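Local coordinates for protein ribosomal RNA small subunit methyltransferase E (Neisseria gonorrhoeae, PDB 5VM8) that probably methylates a uridine base of 16S ribosomal RNA at N3, with S-adenosyl methionine as the methyl donor, at residues 9-14 and 46-51; 83-88 and 107-112; 116-121 and 204-209. All blocks are in the same frame, centred on the assembly; numbering follows the deposited sequence.

Contact 1: 9-14 and 46-51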
ATOM      1  N   MET A   9       5.879  15.589 -15.187  1.00 92.38           N
ATOM      2  CA  MET A   9       6.405  14.449 -15.935  1.00 81.66           C
ATOM      3  C   MET A   9       5.711  13.147 -15.527  1.00 72.92           C
ATOM      4  O   MET A   9       5.490  12.909 -14.335  1.00 65.81           O
ATOM      5  CB  MET A   9       7.901  14.300 -15.708  1.00 78.85           C
ATOM      6  CG  MET A   9       8.735  15.504 -16.046  1.00 83.44           C
ATOM      7  SD  MET A   9      10.377  15.268 -15.342  1.00 91.99           S
ATOM      8  CE  MET A   9      11.225  16.737 -15.941  1.00 99.72           C
ATOM      9  N   PRO A  10       5.359  12.298 -16.498  1.00 70.47           N
ATOM     10  CA  PRO A  10       4.724  11.013 -16.166  1.00 66.22           C
ATOM     11  C   PRO A  10       5.697  10.122 -15.409  1.00 63.06           C
ATOM     12  O   PRO A  10       6.901  10.113 -15.684  1.00 63.10           O
ATOM     13  CB  PRO A  10       4.373  10.411 -17.533  1.00 64.89           C
ATOM     14  CG  PRO A  10       4.755  11.454 -18.563  1.00 65.32           C
ATOM     15  CD  PRO A  10       5.701  12.401 -17.926  1.00 66.35           C
ATOM     16  N   ARG A  11       5.168   9.379 -14.441  1.00 58.52           N
ATOM     17  CA  ARG A  11       5.976   8.577 -13.532  1.00 60.23           C
ATOM     18  C   ARG A  11       5.800   7.085 -13.801  1.00 59.62           C
ATOM     19  O   ARG A  11       4.677   6.589 -13.957  1.00 59.67           O
ATOM     20  CB  ARG A  11       5.598   8.886 -12.079  1.00 61.67           C
ATOM     21  CG  ARG A  11       5.804  10.349 -11.688  1.00 56.85           C
ATOM     22  CD  ARG A  11       5.189  10.688 -10.319  1.00 58.43           C
ATOM     23  NE  ARG A  11       5.205   9.536  -9.424  1.00 55.66           N
ATOM     24  CZ  ARG A  11       6.217   9.229  -8.624  1.00 55.56           C
ATOM     25  NH1 ARG A  11       7.303   9.994  -8.600  1.00 60.30           N
ATOM     26  NH2 ARG A  11       6.150   8.149  -7.862  1.00 60.11           N
ATOM     27  N   PHE A  12       6.917   6.373 -13.849  1.00 57.74           N
ATOM     28  CA  PHE A  12       6.927   4.957 -14.154  1.00 58.33           C
ATOM     29  C   PHE A  12       7.813   4.238 -13.149  1.00 61.78           C
ATOM     30  O   PHE A  12       8.946   4.657 -12.890  1.00 58.21           O
ATOM     31  CB  PHE A  12       7.407   4.725 -15.591  1.00 66.99           C
ATOM     32  CG  PHE A  12       6.621   5.505 -16.608  1.00 72.26           C
ATOM     33  CD1 PHE A  12       5.374   5.057 -17.037  1.00 70.41           C
ATOM     34  CD2 PHE A  12       7.104   6.707 -17.101  1.00 72.40           C
ATOM     35  CE1 PHE A  12       4.635   5.789 -17.945  1.00 67.65           C
ATOM     36  CE2 PHE A  12       6.377   7.439 -18.016  1.00 68.07           C
ATOM     37  CZ  PHE A  12       5.140   6.985 -18.432  1.00 68.12           C
ATOM     38  N   TYR A  13       7.280   3.159 -12.585  1.00 62.15           N
ATOM     39  CA  TYR A  13       8.000   2.293 -11.664  1.00 58.42           C
ATOM     40  C   TYR A  13       8.944   1.390 -12.452  1.00 57.30           C
ATOM     41  O   TYR A  13       8.511   0.681 -13.362  1.00 57.48           O
ATOM     42  CB  TYR A  13       7.001   1.456 -10.871  1.00 53.41           C
ATOM     43  CG  TYR A  13       7.625   0.386 -10.017  1.00 65.18           C
ATOM     44  CD1 TYR A  13       8.430   0.706  -8.928  1.00 66.79           C
ATOM     45  CD2 TYR A  13       7.460  -0.950 -10.338  1.00 63.83           C
ATOM     46  CE1 TYR A  13       9.007  -0.284  -8.155  1.00 72.08           C
ATOM     47  CE2 TYR A  13       8.033  -1.942  -9.582  1.00 67.58           C
ATOM     48  CZ  TYR A  13       8.806  -1.612  -8.495  1.00 72.91           C
ATOM     49  OH  TYR A  13       9.370  -2.626  -7.753  1.00 74.87           O
ATOM     50  N   LEU A  14      10.234   1.437 -12.123  1.00 64.57           N
ATOM     51  CA  LEU A  14      11.246   0.593 -12.759  1.00 67.72           C
ATOM     52  C   LEU A  14      12.183   0.076 -11.670  1.00 72.66           C
ATOM     53  O   LEU A  14      13.093   0.798 -11.230  1.00 70.30           O
ATOM     54  CB  LEU A  14      12.012   1.352 -13.840  1.00 63.65           C
ATOM     55  CG  LEU A  14      13.174   0.620 -14.525  1.00 66.60           C
ATOM     56  CD1 LEU A  14      12.680  -0.517 -15.365  1.00 66.74           C
ATOM     57  CD2 LEU A  14      14.026   1.568 -15.362  1.00 69.08           C
ATOM     58  N   THR A  46       9.776  10.297 -15.333  1.00 72.21           N
ATOM     59  CA  THR A  46      10.365   9.945 -14.043  1.00 69.85           C
ATOM     60  C   THR A  46      10.442   8.432 -13.917  1.00 70.01           C
ATOM     61  O   THR A  46       9.461   7.733 -14.194  1.00 65.22           O
ATOM     62  CB  THR A  46       9.567  10.510 -12.858  1.00 66.12           C
ATOM     63  OG1 THR A  46       9.628  11.936 -12.860  1.00 73.57           O
ATOM     64  CG2 THR A  46      10.121  10.011 -11.548  1.00 64.00           C
ATOM     65  N   LEU A  47      11.609   7.935 -13.510  1.00 69.93           N
ATOM     66  CA  LEU A  47      11.831   6.515 -13.272  1.00 72.70           C
ATOM     67  C   LEU A  47      12.237   6.339 -11.819  1.00 74.99           C
ATOM     68  O   LEU A  47      13.226   6.933 -11.378  1.00 81.00           O
ATOM     69  CB  LEU A  47      12.911   5.959 -14.207  1.00 75.91           C
ATOM     70  CG  LEU A  47      12.588   5.927 -15.706  1.00 73.76           C
ATOM     71  CD1 LEU A  47      13.778   5.450 -16.552  1.00 77.79           C
ATOM     72  CD2 LEU A  47      11.371   5.063 -15.967  1.00 72.03           C
ATOM     73  N   PHE A  48      11.474   5.544 -11.070  1.00 69.80           N
ATOM     74  CA  PHE A  48      11.805   5.295  -9.675  1.00 66.27           C
ATOM     75  C   PHE A  48      11.856   3.797  -9.400  1.00 67.70           C
ATOM     76  O   PHE A  48      11.082   3.018  -9.969  1.00 64.62           O
ATOM     77  CB  PHE A  48      10.818   5.990  -8.707  1.00 64.87           C
ATOM     78  CG  PHE A  48       9.387   5.528  -8.817  1.00 63.74           C
ATOM     79  CD1 PHE A  48       8.530   6.082  -9.771  1.00 64.27           C
ATOM     80  CD2 PHE A  48       8.879   4.576  -7.929  1.00 57.40           C
ATOM     81  CE1 PHE A  48       7.203   5.680  -9.854  1.00 60.09           C
ATOM     82  CE2 PHE A  48       7.545   4.160  -8.012  1.00 54.98           C
ATOM     83  CZ  PHE A  48       6.709   4.714  -8.966  1.00 57.54           C
ATOM     84  N   ASP A  49      12.773   3.400  -8.516  1.00 70.83           N
ATOM     85  CA  ASP A  49      13.033   1.989  -8.279  1.00 69.52           C
ATOM     86  C   ASP A  49      12.199   1.418  -7.145  1.00 65.83           C
ATOM     87  O   ASP A  49      12.374   0.247  -6.803  1.00 71.19           O
ATOM     88  CB  ASP A  49      14.532   1.738  -8.024  1.00 74.79           C
ATOM     89  CG  ASP A  49      15.067   2.432  -6.771  1.00 78.50           C
ATOM     90  OD1 ASP A  49      14.313   3.112  -6.039  1.00 74.49           O
ATOM     91  OD2 ASP A  49      16.277   2.267  -6.508  1.00 84.88           O
ATOM     92  N   GLY A  50      11.311   2.211  -6.545  1.00 63.34           N
ATOM     93  CA  GLY A  50      10.465   1.719  -5.480  1.00 59.42           C
ATOM     94  C   GLY A  50      11.158   1.606  -4.148  1.00 62.00           C
ATOM     95  O   GLY A  50      10.503   1.272  -3.155  1.00 58.68           O
ATOM     96  N   LYS A  51      12.465   1.843  -4.102  1.00 64.95           N
ATOM     97  CA  LYS A  51      13.262   1.757  -2.893  1.00 65.93           C
ATOM     98  C   LYS A  51      13.608   3.134  -2.350  1.00 70.42           C
ATOM     99  O   LYS A  51      14.376   3.238  -1.394  1.00 67.38           O
ATOM    100  CB  LYS A  51      14.540   0.955  -3.170  1.00 69.03           C
TER
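The ring of F48 is held between R11 and Y13 where strand 11-13 and the end of strand 44-48 pair in parallel in the N-terminal sheet. Packing is tight here. On one face of the ring lies the guanidinium of R11, stacked nearly flat with planes 14° apart. Its NH2 sits over the rim, 3.3 Å from CE1 of F48. The opposite face meets CA of Y13 in a CH-pi contact, 4.0 Å from the centroid of the F48 ring. CG of F48 lies between its backbone N and carbonyl carbon (chi1 62°), and the ring leans towards strand 11-13. The Y13 side chain crosses that of F48, with its CD1 3.7 Å from CE2 of F48.

Four backbone hydrogen bonds join the pair: T46 N to P10 O, F12 N to T46 O, F48 N to F12 O, and L14 N to F48 O, the last 2.8 Å long. On the other face, CB of F12 meets CD2 of L47. F12 also packs on I30 and L34 of helix 28-36, and L47 on A57 of strand 54-62.

The ends are looser in their side chains. At one, CB of M9 comes only to 4.1 Å from OG1 of T46, and the rest leads away. At the other the backbone stays close, with L14 O 3.2 Å from CA of D49, but CD2 of L14 is 4.1 Å from CD1 of L47, and the D49 carboxylate closes an Asx turn onto K51 N.

R11 also bonds to C144 O, E145 O and N150 OD1, at and just after the end of helix 128-147. This fixes the guanidinium in rotation, and that helix end may favour its positive charge. The stack on F48 thus belongs to the join between PUA-like sheet and methyltransferase domain.

Contact 2: 83-88 and 107-112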
ATOM      1  N   LEU A  83       5.678   8.186   9.628  1.00 52.34           N
ATOM      2  CA  LEU A  83       4.908   7.220  10.394  1.00 52.61           C
ATOM      3  C   LEU A  83       4.875   5.887   9.648  1.00 59.09           C
ATOM      4  O   LEU A  83       4.600   5.839   8.443  1.00 63.79           O
ATOM      5  CB  LEU A  83       3.494   7.748  10.615  1.00 50.38           C
ATOM      6  CG  LEU A  83       2.563   6.981  11.544  1.00 49.97           C
ATOM      7  CD1 LEU A  83       3.192   6.899  12.942  1.00 52.08           C
ATOM      8  CD2 LEU A  83       1.184   7.657  11.592  1.00 47.63           C
ATOM      9  N   ASN A  84       5.143   4.812  10.369  1.00 55.00           N
ATOM     10  CA  ASN A  84       5.181   3.463   9.821  1.00 49.77           C
ATOM     11  C   ASN A  84       3.861   2.751  10.126  1.00 45.78           C
ATOM     12  O   ASN A  84       3.574   2.441  11.279  1.00 39.85           O
ATOM     13  CB  ASN A  84       6.374   2.723  10.420  1.00 55.59           C
ATOM     14  CG  ASN A  84       6.747   1.504   9.645  1.00 55.66           C
ATOM     15  OD1 ASN A  84       5.908   0.667   9.351  1.00 58.02           O
ATOM     16  ND2 ASN A  84       8.016   1.382   9.321  1.00 56.23           N
ATOM     17  N   ILE A  85       3.043   2.517   9.102  1.00 47.14           N
ATOM     18  CA  ILE A  85       1.739   1.865   9.247  1.00 44.93           C
ATOM     19  C   ILE A  85       1.703   0.610   8.383  1.00 41.01           C
ATOM     20  O   ILE A  85       1.772   0.701   7.154  1.00 41.35           O
ATOM     21  CB  ILE A  85       0.580   2.787   8.840  1.00 39.02           C
ATOM     22  CG1 ILE A  85       0.642   4.115   9.587  1.00 44.90           C
ATOM     23  CG2 ILE A  85      -0.761   2.075   9.080  1.00 31.38           C
ATOM     24  CD1 ILE A  85      -0.195   5.204   8.920  1.00 44.78           C
ATOM     25  N   THR A  86       1.518  -0.552   9.011  1.00 47.75           N
ATOM     26  CA  THR A  86       1.192  -1.782   8.293  1.00 38.55           C
ATOM     27  C   THR A  86      -0.315  -1.981   8.387  1.00 41.70           C
ATOM     28  O   THR A  86      -0.858  -2.102   9.489  1.00 48.35           O
ATOM     29  CB  THR A  86       1.921  -2.997   8.873  1.00 40.79           C
ATOM     30  OG1 THR A  86       3.339  -2.821   8.758  1.00 46.05           O
ATOM     31  CG2 THR A  86       1.475  -4.315   8.193  1.00 34.47           C
ATOM     32  N   LEU A  87      -0.973  -2.063   7.238  1.00 40.28           N
ATOM     33  CA  LEU A  87      -2.393  -2.392   7.161  1.00 39.80           C
ATOM     34  C   LEU A  87      -2.509  -3.904   7.016  1.00 42.61           C
ATOM     35  O   LEU A  87      -2.094  -4.468   6.003  1.00 44.21           O
ATOM     36  CB  LEU A  87      -3.046  -1.677   5.980  1.00 37.74           C
ATOM     37  CG  LEU A  87      -4.439  -2.143   5.526  1.00 37.33           C
ATOM     38  CD1 LEU A  87      -5.465  -2.094   6.658  1.00 28.33           C
ATOM     39  CD2 LEU A  87      -4.904  -1.309   4.312  1.00 39.40           C
ATOM     40  N   ILE A  88      -3.014  -4.568   8.051  1.00 39.73           N
ATOM     41  CA  ILE A  88      -3.388  -5.973   7.962  1.00 31.52           C
ATOM     42  C   ILE A  88      -4.863  -6.021   7.593  1.00 37.33           C
ATOM     43  O   ILE A  88      -5.725  -5.786   8.449  1.00 35.93           O
ATOM     44  CB  ILE A  88      -3.145  -6.727   9.277  1.00 39.37           C
ATOM     45  CG1 ILE A  88      -1.681  -6.665   9.718  1.00 40.46           C
ATOM     46  CG2 ILE A  88      -3.545  -8.211   9.119  1.00 34.45           C
ATOM     47  CD1 ILE A  88      -1.409  -7.553  10.913  1.00 42.67           C
ATOM     48  N   LEU A 107      -2.725   7.392   0.883  1.00 37.94           N
ATOM     49  CA  LEU A 107      -2.655   7.933   2.234  1.00 35.59           C
ATOM     50  C   LEU A 107      -1.371   7.545   2.958  1.00 39.31           C
ATOM     51  O   LEU A 107      -1.226   7.867   4.138  1.00 43.50           O
ATOM     52  CB  LEU A 107      -3.865   7.488   3.041  1.00 37.67           C
ATOM     53  CG  LEU A 107      -5.178   7.981   2.438  1.00 39.76           C
ATOM     54  CD1 LEU A 107      -6.362   7.235   3.007  1.00 35.23           C
ATOM     55  CD2 LEU A 107      -5.349   9.488   2.685  1.00 38.72           C
ATOM     56  N   GLY A 108      -0.451   6.852   2.293  1.00 35.17           N
ATOM     57  CA  GLY A 108       0.894   6.695   2.792  1.00 32.81           C
ATOM     58  C   GLY A 108       1.186   5.437   3.580  1.00 36.78           C
ATOM     59  O   GLY A 108       2.213   5.389   4.269  1.00 43.10           O
ATOM     60  N   VAL A 109       0.327   4.423   3.500  1.00 36.71           N
ATOM     61  CA  VAL A 109       0.565   3.187   4.238  1.00 43.81           C
ATOM     62  C   VAL A 109       1.906   2.601   3.808  1.00 46.64           C
ATOM     63  O   VAL A 109       2.306   2.723   2.641  1.00 50.89           O
ATOM     64  CB  VAL A 109      -0.616   2.221   4.013  1.00 44.62           C
ATOM     65  CG1 VAL A 109      -0.511   1.492   2.661  1.00 39.02           C
ATOM     66  CG2 VAL A 109      -0.763   1.264   5.148  1.00 43.02           C
ATOM     67  N   THR A 110       2.644   2.018   4.760  1.00 43.64           N
ATOM     68  CA  THR A 110       4.000   1.563   4.446  1.00 46.96           C
ATOM     69  C   THR A 110       4.067   0.092   4.067  1.00 46.76           C
ATOM     70  O   THR A 110       5.001  -0.305   3.370  1.00 51.98           O
ATOM     71  CB  THR A 110       4.985   1.821   5.597  1.00 49.53           C
ATOM     72  OG1 THR A 110       5.025   0.679   6.461  1.00 71.65           O
ATOM     73  CG2 THR A 110       4.597   3.030   6.381  1.00 40.31           C
ATOM     74  N   ALA A 111       3.120  -0.730   4.511  1.00 44.22           N
ATOM     75  CA  ALA A 111       3.085  -2.126   4.099  1.00 44.98           C
ATOM     76  C   ALA A 111       1.665  -2.649   4.240  1.00 48.95           C
ATOM     77  O   ALA A 111       0.860  -2.117   5.004  1.00 52.20           O
ATOM     78  CB  ALA A 111       4.059  -2.981   4.921  1.00 47.48           C
ATOM     79  N   ILE A 112       1.377  -3.711   3.495  1.00 53.18           N
ATOM     80  CA  ILE A 112       0.056  -4.319   3.444  1.00 48.23           C
ATOM     81  C   ILE A 112       0.211  -5.831   3.571  1.00 46.36           C
ATOM     82  O   ILE A 112       0.979  -6.452   2.826  1.00 48.38           O
ATOM     83  CB  ILE A 112      -0.694  -3.948   2.149  1.00 42.18           C
ATOM     84  CG1 ILE A 112      -0.965  -2.440   2.117  1.00 38.61           C
ATOM     85  CG2 ILE A 112      -1.992  -4.740   2.048  1.00 32.78           C
ATOM     86  CD1 ILE A 112      -1.054  -1.847   0.702  1.00 35.92           C
TER
HETATM   87  O   HOH W   1       2.203   6.096   6.585  1.00 47.94           O
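T86 and L87 pair in parallel with A111 and I112, at the start of two neighbouring strands of the seven-stranded sheet. L87 N donates to A111 O at 2.9 Å. CA of T86 adds a CH...O contact to the same oxygen. The pairing is less regular one step earlier. There I85 O accepts from two successive N-H groups: T110 N at 2.9 Å, in the carbonyl plane, and A111 N at 3.3 Å. The backbone of T110 is not extended, so both amides can reach one oxygen.

V109 packs beneath this junction. Its CG2 is 3.3 Å from I85 O and also touches CB of L87 and CG2 of I85. CG2 of V109 points there because it is anti to the backbone N, while CG1 takes the position between N and carbonyl carbon (chi1 80°).

Helix 94-106 connects the two strands in a beta-alpha-beta unit of the SPOUT methyltransferase domain and packs on one face of them. G108, the first residue to leave helical angles, has positive phi and closes a Schellman motif after the helix. The chain then turns into the second strand. L87 and I112 face this helix: L87 touches T100 and S104, and I112 touches L101. T86 and A111 lie on the other face of the sheet, where OG1 of T86 is 3.9 Å from CB of A111. Strand 195-199 bonds to the far edge of strand 85-90, which places this pair inside the sheet.

Towards the solvent, T110 and N84 cross at about a right angle. T110 OG1 donates to N84 OD1 at 3.0 Å, from well above the carbonyl plane, 61° out of it. The methyl CG2 of T110 presses on the backbone nearby, 3.2 Å from I85 N and 3.5 Å from L83 O.

Contact 3: 116-121 and 204-209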
ATOM      1  N   ILE A 116      -6.329 -14.170   5.295  1.00 53.59           N
ATOM      2  CA  ILE A 116      -7.574 -14.913   5.223  1.00 46.66           C
ATOM      3  C   ILE A 116      -8.129 -14.979   6.634  1.00 43.62           C
ATOM      4  O   ILE A 116      -7.441 -15.422   7.557  1.00 51.66           O
ATOM      5  CB  ILE A 116      -7.364 -16.323   4.661  1.00 48.26           C
ATOM      6  CG1 ILE A 116      -6.523 -16.268   3.378  1.00 51.00           C
ATOM      7  CG2 ILE A 116      -8.727 -16.958   4.436  1.00 41.27           C
ATOM      8  CD1 ILE A 116      -6.129 -17.624   2.863  1.00 45.05           C
ATOM      9  N   SER A 117      -9.326 -14.455   6.818  1.00 38.85           N
ATOM     10  CA  SER A 117     -10.039 -14.575   8.072  1.00 39.41           C
ATOM     11  C   SER A 117     -11.237 -15.479   7.838  1.00 41.85           C
ATOM     12  O   SER A 117     -11.467 -15.976   6.734  1.00 41.93           O
ATOM     13  CB  SER A 117     -10.448 -13.203   8.630  1.00 44.05           C
ATOM     14  OG  SER A 117     -11.527 -12.643   7.915  1.00 45.56           O
ATOM     15  N   GLU A 118     -11.986 -15.707   8.910  1.00 44.90           N
ATOM     16  CA  GLU A 118     -13.047 -16.698   8.875  1.00 50.01           C
ATOM     17  C   GLU A 118     -14.057 -16.384   7.784  1.00 49.06           C
ATOM     18  O   GLU A 118     -14.441 -17.267   7.002  1.00 45.24           O
ATOM     19  CB  GLU A 118     -13.730 -16.746  10.243  1.00 57.17           C
ATOM     20  CG  GLU A 118     -14.982 -17.579  10.293  1.00 65.00           C
ATOM     21  CD  GLU A 118     -14.703 -19.037  10.527  1.00 71.85           C
ATOM     22  OE1 GLU A 118     -13.513 -19.389  10.662  1.00 72.55           O
ATOM     23  OE2 GLU A 118     -15.676 -19.825  10.572  1.00 75.93           O
ATOM     24  N   ARG A 119     -14.487 -15.124   7.707  1.00 47.81           N
ATOM     25  CA  ARG A 119     -15.570 -14.735   6.818  1.00 51.44           C
ATOM     26  C   ARG A 119     -15.092 -14.307   5.431  1.00 46.54           C
ATOM     27  O   ARG A 119     -15.803 -13.583   4.739  1.00 46.01           O
ATOM     28  CB  ARG A 119     -16.423 -13.656   7.479  1.00 54.30           C
ATOM     29  CG  ARG A 119     -17.203 -14.244   8.647  1.00 52.83           C
ATOM     30  CD  ARG A 119     -17.919 -13.176   9.435  1.00 53.12           C
ATOM     31  NE  ARG A 119     -18.464 -13.740  10.661  1.00 55.72           N
ATOM     32  CZ  ARG A 119     -19.111 -13.047  11.587  1.00 60.13           C
ATOM     33  NH1 ARG A 119     -19.286 -11.746  11.437  1.00 68.48           N
ATOM     34  NH2 ARG A 119     -19.571 -13.655  12.665  1.00 64.20           N
ATOM     35  N   CYS A 120     -13.933 -14.791   5.004  1.00 44.47           N
ATOM     36  CA  CYS A 120     -13.480 -14.591   3.641  1.00 48.31           C
ATOM     37  C   CYS A 120     -14.401 -15.302   2.653  1.00 47.47           C
ATOM     38  O   CYS A 120     -14.667 -16.497   2.788  1.00 60.59           O
ATOM     39  CB  CYS A 120     -12.052 -15.104   3.497  1.00 51.92           C
ATOM     40  SG  CYS A 120     -11.381 -14.862   1.868  1.00 57.54           S
ATOM     41  N   ILE A 121     -14.867 -14.560   1.646  1.00 46.76           N
ATOM     42  CA  ILE A 121     -15.710 -15.056   0.567  1.00 50.78           C
ATOM     43  C   ILE A 121     -15.005 -14.949  -0.786  1.00 47.94           C
ATOM     44  O   ILE A 121     -15.648 -15.034  -1.830  1.00 49.42           O
ATOM     45  CB  ILE A 121     -17.067 -14.328   0.537  1.00 51.07           C
ATOM     46  CG1 ILE A 121     -16.843 -12.813   0.411  1.00 56.86           C
ATOM     47  CG2 ILE A 121     -17.892 -14.707   1.755  1.00 50.28           C
ATOM     48  CD1 ILE A 121     -18.080 -11.944   0.624  1.00 55.41           C
ATOM     49  N   GLY A 204     -17.054  -9.079   8.585  1.00 50.56           N
ATOM     50  CA  GLY A 204     -16.584  -8.670   9.892  1.00 44.07           C
ATOM     51  C   GLY A 204     -15.781  -9.731  10.620  1.00 53.92           C
ATOM     52  O   GLY A 204     -15.429 -10.791  10.092  1.00 55.41           O
ATOM     53  N   TRP A 205     -15.454  -9.404  11.867  1.00 51.01           N
ATOM     54  CA  TRP A 205     -14.736 -10.322  12.746  1.00 52.50           C
ATOM     55  C   TRP A 205     -15.671 -11.310  13.442  1.00 58.10           C
ATOM     56  O   TRP A 205     -16.791 -10.961  13.822  1.00 73.18           O
ATOM     57  CB  TRP A 205     -13.977  -9.545  13.822  1.00 45.82           C
ATOM     58  CG  TRP A 205     -12.982  -8.549  13.315  1.00 37.80           C
ATOM     59  CD1 TRP A 205     -12.931  -7.209  13.599  1.00 35.48           C
ATOM     60  CD2 TRP A 205     -11.874  -8.822  12.454  1.00 36.48           C
ATOM     61  NE1 TRP A 205     -11.850  -6.644  12.973  1.00 41.37           N
ATOM     62  CE2 TRP A 205     -11.188  -7.611  12.260  1.00 38.81           C
ATOM     63  CE3 TRP A 205     -11.394  -9.983  11.827  1.00 45.85           C
ATOM     64  CZ2 TRP A 205     -10.033  -7.524  11.482  1.00 41.90           C
ATOM     65  CZ3 TRP A 205     -10.262  -9.893  11.033  1.00 45.63           C
ATOM     66  CH2 TRP A 205      -9.603  -8.665  10.852  1.00 45.13           C
ATOM     67  N   THR A 206     -15.187 -12.542  13.657  1.00 51.87           N
ATOM     68  CA  THR A 206     -15.905 -13.423  14.584  1.00 60.71           C
ATOM     69  C   THR A 206     -15.524 -13.103  16.030  1.00 55.12           C
ATOM     70  O   THR A 206     -14.472 -12.520  16.315  1.00 51.33           O
ATOM     71  CB  THR A 206     -15.652 -14.934  14.330  1.00 62.27           C
ATOM     72  OG1 THR A 206     -14.294 -15.281  14.647  1.00 57.06           O
ATOM     73  CG2 THR A 206     -16.022 -15.389  12.925  1.00 60.69           C
ATOM     74  N   GLU A 207     -16.397 -13.532  16.944  1.00 71.39           N
ATOM     75  CA  GLU A 207     -16.186 -13.318  18.374  1.00 74.05           C
ATOM     76  C   GLU A 207     -14.847 -13.885  18.828  1.00 67.72           C
ATOM     77  O   GLU A 207     -14.110 -13.234  19.580  1.00 61.82           O
ATOM     78  CB  GLU A 207     -17.347 -13.966  19.141  1.00 86.25           C
ATOM     79  CG  GLU A 207     -17.438 -13.688  20.635  1.00 94.55           C
ATOM     80  CD  GLU A 207     -18.392 -14.660  21.345  1.00106.56           C
ATOM     81  OE1 GLU A 207     -18.859 -15.621  20.696  1.00110.69           O
ATOM     82  OE2 GLU A 207     -18.671 -14.473  22.550  1.00109.77           O
ATOM     83  N   GLN A 208     -14.507 -15.091  18.356  1.00 70.73           N
ATOM     84  CA  GLN A 208     -13.225 -15.711  18.685  1.00 65.57           C
ATOM     85  C   GLN A 208     -12.068 -14.940  18.059  1.00 61.56           C
ATOM     86  O   GLN A 208     -10.996 -14.822  18.661  1.00 58.89           O
ATOM     87  CB  GLN A 208     -13.209 -17.184  18.241  1.00 64.11           C
ATOM     88  N   GLU A 209     -12.260 -14.417  16.845  1.00 60.40           N
ATOM     89  CA  GLU A 209     -11.194 -13.652  16.213  1.00 57.08           C
ATOM     90  C   GLU A 209     -10.860 -12.406  17.022  1.00 55.25           C
ATOM     91  O   GLU A 209      -9.693 -12.017  17.113  1.00 50.47           O
ATOM     92  CB  GLU A 209     -11.574 -13.286  14.770  1.00 59.57           C
ATOM     93  CG  GLU A 209     -11.462 -14.443  13.772  1.00 48.53           C
ATOM     94  CD  GLU A 209     -11.907 -14.071  12.373  1.00 59.36           C
ATOM     95  OE1 GLU A 209     -12.917 -13.343  12.222  1.00 59.53           O
ATOM     96  OE2 GLU A 209     -11.223 -14.468  11.410  1.00 59.58           O
TER
HETATM   97  O   HOH W   2     -13.739 -12.747   9.768  1.00 42.17           O
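E209 uses one carboxylate both to cap its own helix and to grip a turn far away in sequence. OE2 accepts from E118 N at 2.9 Å, in a nearly straight bond (168°) on the syn side, 34° out of the carboxylate plane. OE1 accepts from T206 N with its anti lone pair. E209 N donates back to T206 OG1, so T206 and E209 form a capping box at the start of helix 207-215.

A water bridges the two segments. It accepts from S117 OG and R119 N, and donates to G204 O and to E209 OE1, the last at 2.7 Å. S117 to C120 is a type I turn, and CB of S117 also touches the edge of the W205 ring at CZ3. CG2 of T206 is 3.6 Å from CG of E118 and also meets NE of R119.

R119 lies over the segment 204-209. Its CD is 3.5 Å from G204 O, and W205 O sits over one face of its guanidinium. NH1 bonds to G203 O, in the GPEGG sequence that in relatives belongs to the knotted cofactor region.

Backbone N-H groups of the turn (E118) and of the helix start (T206) thus converge on one buried carboxylate, whose negative charge is probably eased by the helix N-terminus.

How the contacts relate
The contacts follow one another along the chain, each closing before the next opens. Contact 1 lies in the five-stranded N-terminal sheet, which includes the PUA-like region. Contacts 2 and 3 both lie in the SPOUT methyltransferase domain. Strand 111-116 links them: it begins in contact 2, and its last residue opens contact 3. Their centres are about 21 Å apart. Contact 1 is about 20 Å from contact 2 and 37 Å from contact 3, centre to centre, and contacts 1 and 3 lie on opposite sides of the chain's centre. Together they sample a two-domain enzyme, from the interdomain join through the core sheet to the glycine-rich loop.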